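Local coordinates for prolyl endopeptidase (Myxococcus xanthus, PDB 2BKL), which probably acts as a serine endopeptidase that hydrolyses oligopeptides on the carboxyl side of proline and, to a lesser extent, alanine, at residues F182-W186 with L230-L234; D196-G200 with T223-T227; T227-Q231 with V243-W249. One frame throughout, in Å; residues are numbered along the deposited sequence.

Contact 1. Residues F182-W186 with L230-L234; sequences FYYEW and LQSDL
The flat groups facing across this contact are the carboxylate of Glu-185, met by Ser-232, and the ring of Tyr-183, which Leu-234 approaches obliquely. At Glu-185, the backbone N of Ser-232 donates to OE2 on its anti side, 16° out of the carboxylate plane, with Ser-232 N and Glu-185 OE2 2.9 Å apart. The hydroxyl of the same serine approaches from above that plane, 35° out of it, and Ser-232 OG gives its proton to Glu-185 OE2 over 2.8 Å. A bend at chi2 (66°) turns the carboxylate toward Ser-232, while Glu-185 CG, anti to the carbonyl carbon, lies 3.6 Å from Leu-230 O. Further along, the Leu-234 and Tyr-183 side chains cross at about a right angle, and both leucine methyls lie near the ring, Leu-234 CD1 4.0 Å from Tyr-183 CE2. Tyr-206 makes an edge-to-face pair with the same tyrosine ring.

The strands run nearly antiparallel, yet their axes come no closer than 6.7 Å, too far for backbone pairing. They belong to adjacent blades of the beta-propeller, 182-186 to one sheet and 230-234 to the first strand of the next, so side chains do the joining. Lys-174 ties the two further, with a salt bridge to Glu-185 OE2 and a hydrogen bond to Ser-232 O, while Thr-172 N donates to Glu-185 OE1. With two bonds from one serine and a lysine all converging on OE2, the buried carboxylate is probably kept ionised, a buried polar link between the blades.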
loop_
_atom_site.group_PDB
_atom_site.type_symbol
_atom_site.label_atom_id
_atom_site.label_comp_id
_atom_site.label_asym_id
_atom_site.label_seq_id
_atom_site.Cartn_x
_atom_site.Cartn_y
_atom_site.Cartn_z
ATOM N N PHE A 182 -2.840 -19.875 17.685
ATOM C CA PHE A 182 -2.774 -19.403 16.314
ATOM C C PHE A 182 -1.374 -19.587 15.714
ATOM O O PHE A 182 -0.349 -19.569 16.421
ATOM C CB PHE A 182 -3.194 -17.945 16.232
ATOM C CG PHE A 182 -2.473 -17.032 17.186
ATOM C CD1 PHE A 182 -1.190 -16.534 16.873
ATOM C CD2 PHE A 182 -3.089 -16.602 18.356
ATOM C CE1 PHE A 182 -0.544 -15.673 17.769
ATOM C CE2 PHE A 182 -2.428 -15.727 19.243
ATOM C CZ PHE A 182 -1.183 -15.268 18.931
ATOM N N TYR A 183 -1.346 -19.813 14.406
ATOM C CA TYR A 183 -0.120 -19.750 13.605
ATOM C C TYR A 183 0.210 -18.309 13.291
ATOM O O TYR A 183 -0.677 -17.494 13.070
ATOM C CB TYR A 183 -0.316 -20.498 12.289
ATOM C CG TYR A 183 -0.488 -21.995 12.442
ATOM C CD1 TYR A 183 0.614 -22.861 12.496
ATOM C CD2 TYR A 183 -1.754 -22.571 12.487
ATOM C CE1 TYR A 183 0.460 -24.194 12.615
ATOM C CE2 TYR A 183 -1.908 -23.926 12.642
ATOM C CZ TYR A 183 -0.798 -24.733 12.686
ATOM O OH TYR A 183 -0.909 -26.097 12.815
ATOM N N TYR A 184 1.487 -17.979 13.233
ATOM C CA TYR A 184 1.885 -16.610 12.915
ATOM C C TYR A 184 3.329 -16.560 12.437
ATOM O O TYR A 184 4.119 -17.472 12.668
ATOM C CB TYR A 184 1.690 -15.663 14.123
ATOM C CG TYR A 184 2.636 -15.965 15.261
ATOM C CD1 TYR A 184 2.476 -17.076 16.086
ATOM C CD2 TYR A 184 3.774 -15.211 15.449
ATOM C CE1 TYR A 184 3.386 -17.372 17.106
ATOM C CE2 TYR A 184 4.679 -15.497 16.473
ATOM C CZ TYR A 184 4.495 -16.591 17.283
ATOM O OH TYR A 184 5.397 -16.886 18.279
ATOM N N GLU A 185 3.644 -15.456 11.783
ATOM C CA GLU A 185 4.959 -15.142 11.224
ATOM C C GLU A 185 5.730 -14.337 12.252
ATOM O O GLU A 185 5.253 -13.314 12.734
ATOM C CB GLU A 185 4.799 -14.306 9.973
ATOM C CG GLU A 185 3.997 -14.927 8.837
ATOM C CD GLU A 185 2.499 -15.167 9.076
ATOM O OE1 GLU A 185 1.835 -14.450 9.825
ATOM O OE2 GLU A 185 1.933 -16.140 8.494
ATOM N N TRP A 186 6.925 -14.820 12.603
ATOM C CA TRP A 186 7.705 -14.304 13.721
ATOM C C TRP A 186 9.115 -13.905 13.277
ATOM O O TRP A 186 9.746 -14.617 12.501
ATOM C CB TRP A 186 7.828 -15.390 14.806
ATOM C CG TRP A 186 8.519 -14.909 16.025
ATOM C CD1 TRP A 186 8.103 -13.936 16.898
ATOM C CD2 TRP A 186 9.757 -15.394 16.535
ATOM N NE1 TRP A 186 9.027 -13.782 17.909
ATOM C CE2 TRP A 186 10.037 -14.678 17.720
ATOM C CE3 TRP A 186 10.655 -16.373 16.119
ATOM C CZ2 TRP A 186 11.190 -14.905 18.476
ATOM C CZ3 TRP A 186 11.799 -16.602 16.872
ATOM C CH2 TRP A 186 12.050 -15.873 18.029
ATOM N N LEU A 230 8.134 -14.906 4.014
ATOM C CA LEU A 230 7.567 -16.199 4.369
ATOM C C LEU A 230 6.200 -15.943 4.983
ATOM O O LEU A 230 6.080 -15.166 5.918
ATOM C CB LEU A 230 8.478 -16.892 5.377
ATOM C CG LEU A 230 8.165 -18.350 5.692
ATOM C CD1 LEU A 230 8.535 -19.261 4.525
ATOM C CD2 LEU A 230 8.910 -18.773 6.950
ATOM N N GLN A 231 5.166 -16.588 4.460
ATOM C CA GLN A 231 3.814 -16.368 4.958
ATOM C C GLN A 231 3.074 -17.676 5.090
ATOM O O GLN A 231 3.283 -18.602 4.311
ATOM C CB GLN A 231 3.064 -15.463 3.979
ATOM C CG GLN A 231 1.849 -14.756 4.557
ATOM C CD GLN A 231 1.191 -13.839 3.544
ATOM O OE1 GLN A 231 1.880 -13.189 2.730
ATOM N NE2 GLN A 231 -0.147 -13.791 3.568
ATOM N N SER A 232 2.225 -17.779 6.106
ATOM C CA SER A 232 1.418 -18.992 6.305
ATOM C C SER A 232 -0.070 -18.699 6.130
ATOM O O SER A 232 -0.510 -17.552 6.193
ATOM C CB SER A 232 1.690 -19.631 7.663
ATOM O OG SER A 232 1.190 -18.851 8.730
ATOM N N ASP A 233 -0.834 -19.768 5.906
ATOM C CA ASP A 233 -2.295 -19.684 5.942
ATOM C C ASP A 233 -2.848 -21.029 6.381
ATOM O O ASP A 233 -2.147 -22.033 6.322
ATOM C CB ASP A 233 -2.844 -19.306 4.569
ATOM C CG ASP A 233 -4.228 -18.640 4.624
ATOM O OD1 ASP A 233 -4.759 -18.414 5.745
ATOM O OD2 ASP A 233 -4.867 -18.322 3.580
ATOM N N LEU A 234 -4.087 -21.040 6.834
ATOM C CA LEU A 234 -4.715 -22.233 7.405
ATOM C C LEU A 234 -6.136 -22.324 6.873
ATOM O O LEU A 234 -6.858 -21.343 6.871
ATOM C CB LEU A 234 -4.743 -22.170 8.943
ATOM C CG LEU A 234 -5.270 -23.432 9.639
ATOM C CD1 LEU A 234 -4.318 -24.620 9.492
ATOM C CD2 LEU A 234 -5.563 -23.170 11.130
#

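Contact 2. Residues D196-G200 with T223-T227; sequences DERPG and TGDPT
With CG anti to the carbonyl carbon (chi1 -71°) and the chain bent at chi2 (-72°), the Glu-197 carboxylate lies beside the ring of Pro-226, the two side chains pointing the same way. Glu-197 OE1 comes to 3.6 Å from Pro-226 CG. These are two interstrand loops of the beta-propeller: 196-200, part of it 3-10 (198-200), and 223-227, which links one blade to the next. Pro-226 packs on the first loop, its CB 3.7 Å from Asp-196 O, and Pro-199 CB lies more loosely against it. Gly-200, with no side chain to intervene, lets the backbones close up until its CA is 3.8 Å from Pro-226 CA. Its carbonyl O takes a weak bond from Gly-224 N, and water 1 accepts from Thr-223 N nearby.

Arg-572, in the peptidase domain's sequence range, salt-bridges Asp-196 and touches Pro-226, so both loops face that domain. The linking loop holds its own shape with an ST turn, Asp-225 N to Thr-223 OG1, a hydroxyl also bonded to Thr-228 OG1. An Asx turn starting at Asp-225 follows: Thr-227 N closes it at 3.0 Å from Asp-225 OD1, and Thr-227 OG1 adds a second bond to Asp-225 OD1, at 2.7 Å, from the same face of the carboxylate.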
loop_
_atom_site.group_PDB
_atom_site.type_symbol
_atom_site.label_atom_id
_atom_site.label_comp_id
_atom_site.label_asym_id
_atom_site.label_seq_id
_atom_site.Cartn_x
_atom_site.Cartn_y
_atom_site.Cartn_z
ATOM N N ASP A 196 19.209 -4.840 7.436
ATOM C CA ASP A 196 18.937 -5.236 6.048
ATOM C C ASP A 196 18.814 -6.742 5.822
ATOM O O ASP A 196 18.214 -7.172 4.835
ATOM C CB ASP A 196 19.977 -4.663 5.089
ATOM C CG ASP A 196 21.330 -5.270 5.273
ATOM O OD1 ASP A 196 21.932 -4.998 6.338
ATOM O OD2 ASP A 196 21.908 -5.996 4.418
ATOM N N GLU A 197 19.368 -7.542 6.734
ATOM C CA GLU A 197 19.281 -9.001 6.606
ATOM C C GLU A 197 18.088 -9.586 7.344
ATOM O O GLU A 197 17.737 -10.739 7.131
ATOM C CB GLU A 197 20.564 -9.651 7.113
ATOM C CG GLU A 197 21.745 -9.412 6.169
ATOM C CD GLU A 197 21.648 -10.210 4.858
ATOM O OE1 GLU A 197 21.197 -11.393 4.862
ATOM O OE2 GLU A 197 22.061 -9.669 3.804
ATOM N N ARG A 198 17.500 -8.799 8.243
ATOM C CA ARG A 198 16.423 -9.287 9.099
ATOM C C ARG A 198 15.253 -9.947 8.349
ATOM O O ARG A 198 14.693 -10.910 8.865
ATOM C CB ARG A 198 15.903 -8.188 10.018
ATOM C CG ARG A 198 15.170 -8.696 11.253
ATOM C CD ARG A 198 14.579 -7.587 12.046
ATOM N NE ARG A 198 13.846 -8.070 13.208
ATOM C CZ ARG A 198 12.899 -7.355 13.799
ATOM N NH1 ARG A 198 12.587 -6.160 13.316
ATOM N NH2 ARG A 198 12.275 -7.838 14.859
ATOM N N PRO A 199 14.834 -9.436 7.191
ATOM C CA PRO A 199 13.720 -10.088 6.492
ATOM C C PRO A 199 13.925 -11.566 6.144
ATOM O O PRO A 199 12.937 -12.274 5.889
ATOM C CB PRO A 199 13.533 -9.233 5.247
ATOM C CG PRO A 199 14.049 -7.918 5.561
ATOM C CD PRO A 199 15.235 -8.185 6.513
ATOM N N GLY A 200 15.170 -12.022 6.131
ATOM C CA GLY A 200 15.443 -13.418 5.848
ATOM C C GLY A 200 15.270 -14.332 7.049
ATOM O O GLY A 200 15.522 -15.528 6.918
ATOM N N THR A 223 13.850 -18.888 5.579
ATOM C CA THR A 223 14.490 -19.097 4.292
ATOM C C THR A 223 15.945 -18.676 4.319
ATOM O O THR A 223 16.731 -19.142 3.509
ATOM C CB THR A 223 13.818 -18.260 3.187
ATOM O OG1 THR A 223 14.004 -16.866 3.455
ATOM C CG2 THR A 223 12.310 -18.526 3.115
ATOM N N GLY A 224 16.303 -17.766 5.213
ATOM C CA GLY A 224 17.629 -17.197 5.208
ATOM C C GLY A 224 17.943 -16.253 4.055
ATOM O O GLY A 224 19.103 -15.942 3.798
ATOM N N ASP A 225 16.902 -15.813 3.354
ATOM C CA ASP A 225 17.034 -15.019 2.150
ATOM C C ASP A 225 16.221 -13.740 2.318
ATOM O O ASP A 225 14.994 -13.784 2.331
ATOM C CB ASP A 225 16.501 -15.841 0.975
ATOM C CG ASP A 225 16.705 -15.176 -0.348
ATOM O OD1 ASP A 225 17.021 -13.966 -0.368
ATOM O OD2 ASP A 225 16.589 -15.831 -1.430
ATOM N N PRO A 226 16.894 -12.612 2.479
ATOM C CA PRO A 226 16.185 -11.357 2.779
ATOM C C PRO A 226 15.491 -10.778 1.539
ATOM O O PRO A 226 14.893 -9.704 1.641
ATOM C CB PRO A 226 17.303 -10.445 3.286
ATOM C CG PRO A 226 18.501 -10.928 2.527
ATOM C CD PRO A 226 18.359 -12.423 2.417
ATOM N N THR A 227 15.593 -11.449 0.389
ATOM C CA THR A 227 14.826 -11.045 -0.771
ATOM C C THR A 227 13.494 -11.758 -0.867
ATOM O O THR A 227 12.826 -11.653 -1.897
ATOM C CB THR A 227 15.595 -11.220 -2.100
ATOM O OG1 THR A 227 15.776 -12.623 -2.396
ATOM C CG2 THR A 227 16.978 -10.581 -2.030
HETATM O O HOH W 1 12.318 -16.562 6.184
#

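Contact 3. Residues T227-Q231 with V243-W249; sequences TTFLQ and VYILRGW. With ZAH (N-[(benzyloxy)carbonyl]-L-alanyl-L-proline), chain C.
Val-243 starts the walk with its CG1, anti to the backbone N (chi1 171°), set against Leu-230: Val-243 CG1 and Leu-230 CD1 are 3.6 Å apart. Tyr-244 forms a hydrogen-bonded antiparallel pair with Gln-231, and the bond from Tyr-244 N to Gln-231 O is short at 2.7 Å and almost straight at 176°. That same oxygen sits near the plane of the tyrosine ring, at its edge; the phenol OH is bonded to Val-277 N of the next blade. Ile-245 makes a non-hydrogen-bonded pair with Leu-230, so that Leu-230 CD1, 3.9 Å from Ile-245 CG1, is shared between two neighbours on one face of the sheet. On the other face Leu-246 pairs with Phe-229 through two backbone bonds, and its CD1 comes to 3.5 Å from Gln-231 OE1.

Arg-247 lies alongside Thr-228 with its aliphatic part, while its guanidinium turns to Glu-251 and Asp-253. After it the chain leaves the sheet: Gly-248 N is weakly bonded to water 2, which donates to Thr-227 O. Trp-249 then presents its six-membered ring face to the edge of Phe-229, an offset edge-to-face pair with planes at 81° and Phe-229 CE1 3.7 Å from Trp-249 CH2. The indole also borders the bound Z-Ala-Pro, Trp-249 CZ2 lying 3.5 Å from ZAH N14, and Phe-456 makes an edge-to-face pair with the Trp-249 ring; Phe-229 touches the ligand's benzyl methylene.

The hairpin thus turns its open end to the ligand. Within its four-stranded propeller blade, 229-234 is the outermost strand at one side, and 241-247 lies between it and 251-257.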
loop_
_atom_site.group_PDB
_atom_site.type_symbol
_atom_site.label_atom_id
_atom_site.label_comp_id
_atom_site.label_asym_id
_atom_site.label_seq_id
_atom_site.Cartn_x
_atom_site.Cartn_y
_atom_site.Cartn_z
ATOM N N THR A 227 15.593 -11.449 0.389
ATOM C CA THR A 227 14.826 -11.045 -0.771
ATOM C C THR A 227 13.494 -11.758 -0.867
ATOM O O THR A 227 12.826 -11.653 -1.897
ATOM C CB THR A 227 15.595 -11.220 -2.100
ATOM O OG1 THR A 227 15.776 -12.623 -2.396
ATOM C CG2 THR A 227 16.978 -10.581 -2.030
ATOM N N THR A 228 13.106 -12.476 0.177
ATOM C CA THR A 228 11.834 -13.188 0.238
ATOM C C THR A 228 10.980 -12.740 1.396
ATOM O O THR A 228 11.450 -12.113 2.331
ATOM C CB THR A 228 12.048 -14.688 0.382
ATOM O OG1 THR A 228 12.662 -14.964 1.659
ATOM C CG2 THR A 228 12.985 -15.215 -0.697
ATOM N N PHE A 229 9.704 -13.123 1.330
ATOM C CA PHE A 229 8.814 -13.148 2.481
ATOM C C PHE A 229 8.381 -14.587 2.758
ATOM O O PHE A 229 8.204 -15.381 1.847
ATOM C CB PHE A 229 7.558 -12.308 2.273
ATOM C CG PHE A 229 7.819 -10.846 2.010
ATOM C CD1 PHE A 229 8.037 -10.374 0.712
ATOM C CD2 PHE A 229 7.834 -9.942 3.056
ATOM C CE1 PHE A 229 8.271 -9.006 0.487
ATOM C CE2 PHE A 229 8.072 -8.581 2.828
ATOM C CZ PHE A 229 8.272 -8.120 1.556
ATOM N N LEU A 230 8.134 -14.906 4.014
ATOM C CA LEU A 230 7.567 -16.199 4.369
ATOM C C LEU A 230 6.200 -15.943 4.983
ATOM O O LEU A 230 6.080 -15.166 5.918
ATOM C CB LEU A 230 8.478 -16.892 5.377
ATOM C CG LEU A 230 8.165 -18.350 5.692
ATOM C CD1 LEU A 230 8.535 -19.261 4.525
ATOM C CD2 LEU A 230 8.910 -18.773 6.950
ATOM N N GLN A 231 5.166 -16.588 4.460
ATOM C CA GLN A 231 3.814 -16.368 4.958
ATOM C C GLN A 231 3.074 -17.676 5.090
ATOM O O GLN A 231 3.283 -18.602 4.311
ATOM C CB GLN A 231 3.064 -15.463 3.979
ATOM C CG GLN A 231 1.849 -14.756 4.557
ATOM C CD GLN A 231 1.191 -13.839 3.544
ATOM O OE1 GLN A 231 1.880 -13.189 2.730
ATOM N NE2 GLN A 231 -0.147 -13.791 3.568
ATOM N N VAL A 243 2.312 -22.833 3.558
ATOM C CA VAL A 243 3.417 -21.903 3.701
ATOM C C VAL A 243 3.839 -21.461 2.314
ATOM O O VAL A 243 4.108 -22.274 1.420
ATOM C CB VAL A 243 4.575 -22.515 4.472
ATOM C CG1 VAL A 243 5.810 -21.606 4.425
ATOM C CG2 VAL A 243 4.174 -22.769 5.937
ATOM N N TYR A 244 3.901 -20.144 2.155
ATOM C CA TYR A 244 4.325 -19.488 0.929
ATOM C C TYR A 244 5.732 -18.932 1.080
ATOM O O TYR A 244 6.041 -18.332 2.102
ATOM C CB TYR A 244 3.381 -18.331 0.629
ATOM C CG TYR A 244 1.927 -18.682 0.356
ATOM C CD1 TYR A 244 1.500 -18.952 -0.922
ATOM C CD2 TYR A 244 0.999 -18.669 1.366
ATOM C CE1 TYR A 244 0.190 -19.233 -1.186
ATOM C CE2 TYR A 244 -0.333 -18.965 1.108
ATOM C CZ TYR A 244 -0.723 -19.238 -0.163
ATOM O OH TYR A 244 -2.046 -19.522 -0.442
ATOM N N ILE A 245 6.589 -19.157 0.089
ATOM C CA ILE A 245 7.842 -18.421 -0.045
ATOM C C ILE A 245 7.627 -17.442 -1.193
ATOM O O ILE A 245 7.520 -17.859 -2.358
ATOM C CB ILE A 245 9.036 -19.366 -0.295
ATOM C CG1 ILE A 245 9.188 -20.369 0.869
ATOM C CG2 ILE A 245 10.292 -18.527 -0.492
ATOM C CD1 ILE A 245 10.264 -21.391 0.648
ATOM N N LEU A 246 7.504 -16.167 -0.849
ATOM C CA LEU A 246 7.188 -15.117 -1.800
ATOM C C LEU A 246 8.502 -14.500 -2.296
ATOM O O LEU A 246 9.288 -13.994 -1.506
ATOM C CB LEU A 246 6.329 -14.039 -1.146
ATOM C CG LEU A 246 5.027 -14.542 -0.505
ATOM C CD1 LEU A 246 4.264 -13.389 0.181
ATOM C CD2 LEU A 246 4.137 -15.187 -1.557
ATOM N N ARG A 247 8.778 -14.602 -3.591
ATOM C CA ARG A 247 9.923 -13.944 -4.196
ATOM C C ARG A 247 9.439 -12.655 -4.851
ATOM O O ARG A 247 9.081 -12.613 -6.033
ATOM C CB ARG A 247 10.624 -14.867 -5.177
ATOM C CG ARG A 247 11.413 -15.940 -4.445
ATOM C CD ARG A 247 12.264 -16.798 -5.366
ATOM N NE ARG A 247 11.365 -17.584 -6.170
ATOM C CZ ARG A 247 10.768 -18.676 -5.727
ATOM N NH1 ARG A 247 11.019 -19.102 -4.490
ATOM N NH2 ARG A 247 9.908 -19.324 -6.513
ATOM N N GLY A 248 9.388 -11.603 -4.053
ATOM C CA GLY A 248 8.847 -10.328 -4.462
ATOM C C GLY A 248 7.383 -10.488 -4.816
ATOM O O GLY A 248 6.615 -11.160 -4.105
ATOM N N TRP A 249 6.998 -9.825 -5.900
ATOM C CA TRP A 249 5.628 -9.729 -6.353
ATOM C C TRP A 249 5.434 -10.469 -7.675
ATOM O O TRP A 249 4.429 -10.281 -8.353
ATOM C CB TRP A 249 5.266 -8.229 -6.467
ATOM C CG TRP A 249 5.048 -7.590 -5.126
ATOM C CD1 TRP A 249 3.843 -7.318 -4.543
ATOM C CD2 TRP A 249 6.046 -7.247 -4.127
ATOM N NE1 TRP A 249 4.015 -6.798 -3.290
ATOM C CE2 TRP A 249 5.355 -6.743 -3.011
ATOM C CE3 TRP A 249 7.445 -7.248 -4.094
ATOM C CZ2 TRP A 249 6.000 -6.280 -1.872
ATOM C CZ3 TRP A 249 8.086 -6.805 -2.917
ATOM C CH2 TRP A 249 7.361 -6.323 -1.848
HETATM C C1 ZAH C . 6.667 1.828 -0.932
HETATM O O2 ZAH C . 6.365 1.788 -2.308
HETATM C C3 ZAH C . 7.614 0.688 -0.487
HETATM C C4 ZAH C . 8.981 0.785 -1.169
HETATM C C5 ZAH C . 8.898 -0.066 -2.430
HETATM C C6 ZAH C . 7.815 -1.086 -2.198
HETATM N N7 ZAH C . 7.203 -0.657 -0.947
HETATM C C8 ZAH C . 6.268 -1.370 -0.323
HETATM O O9 ZAH C . 5.830 -0.927 0.842
HETATM C C10 ZAH C . 5.914 -2.808 -0.760
HETATM C C11 ZAH C . 4.871 -2.610 -1.860
HETATM N N14 ZAH C . 5.319 -3.569 0.310
HETATM C C15 ZAH C . 6.042 -4.037 1.300
HETATM O O16 ZAH C . 7.344 -3.914 1.316
HETATM O O17 ZAH C . 5.369 -4.731 2.358
HETATM C C18 ZAH C . 6.221 -5.070 3.482
HETATM C C19 ZAH C . 5.410 -5.538 4.695
HETATM C C20 ZAH C . 4.685 -6.735 4.613
HETATM C C21 ZAH C . 3.934 -7.167 5.706
HETATM C C22 ZAH C . 3.928 -6.416 6.884
HETATM C C23 ZAH C . 4.669 -5.235 6.980
HETATM C C24 ZAH C . 5.408 -4.795 5.882
HETATM O O HOH W 2 10.510 -10.100 -1.758
#

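How the contacts relate
All three contacts lie in the N-terminal beta-propeller, on one side of the chain's centre. Strand 181-186 comes first along the chain, then the 196-200 loop, the 223-227 linker, strand 229-234 and finally strand 241-247. Contacts 1 and 3, with centres about 12 Å apart, share strand 229-234: contact 1 uses side chains facing the preceding blade, contact 3 the hydrogen-bonding edge. The centre of contact 2 is about 10 Å from that of contact 3 and about 17 Å from that of contact 1; contacts 2 and 3 share Thr-227 and are joined by a probable Thr-223 OG1 to Thr-228 OG1 hydrogen bond. The series therefore runs from a buried seam between blades to the side of the propeller that faces the ligand and the peptidase domain.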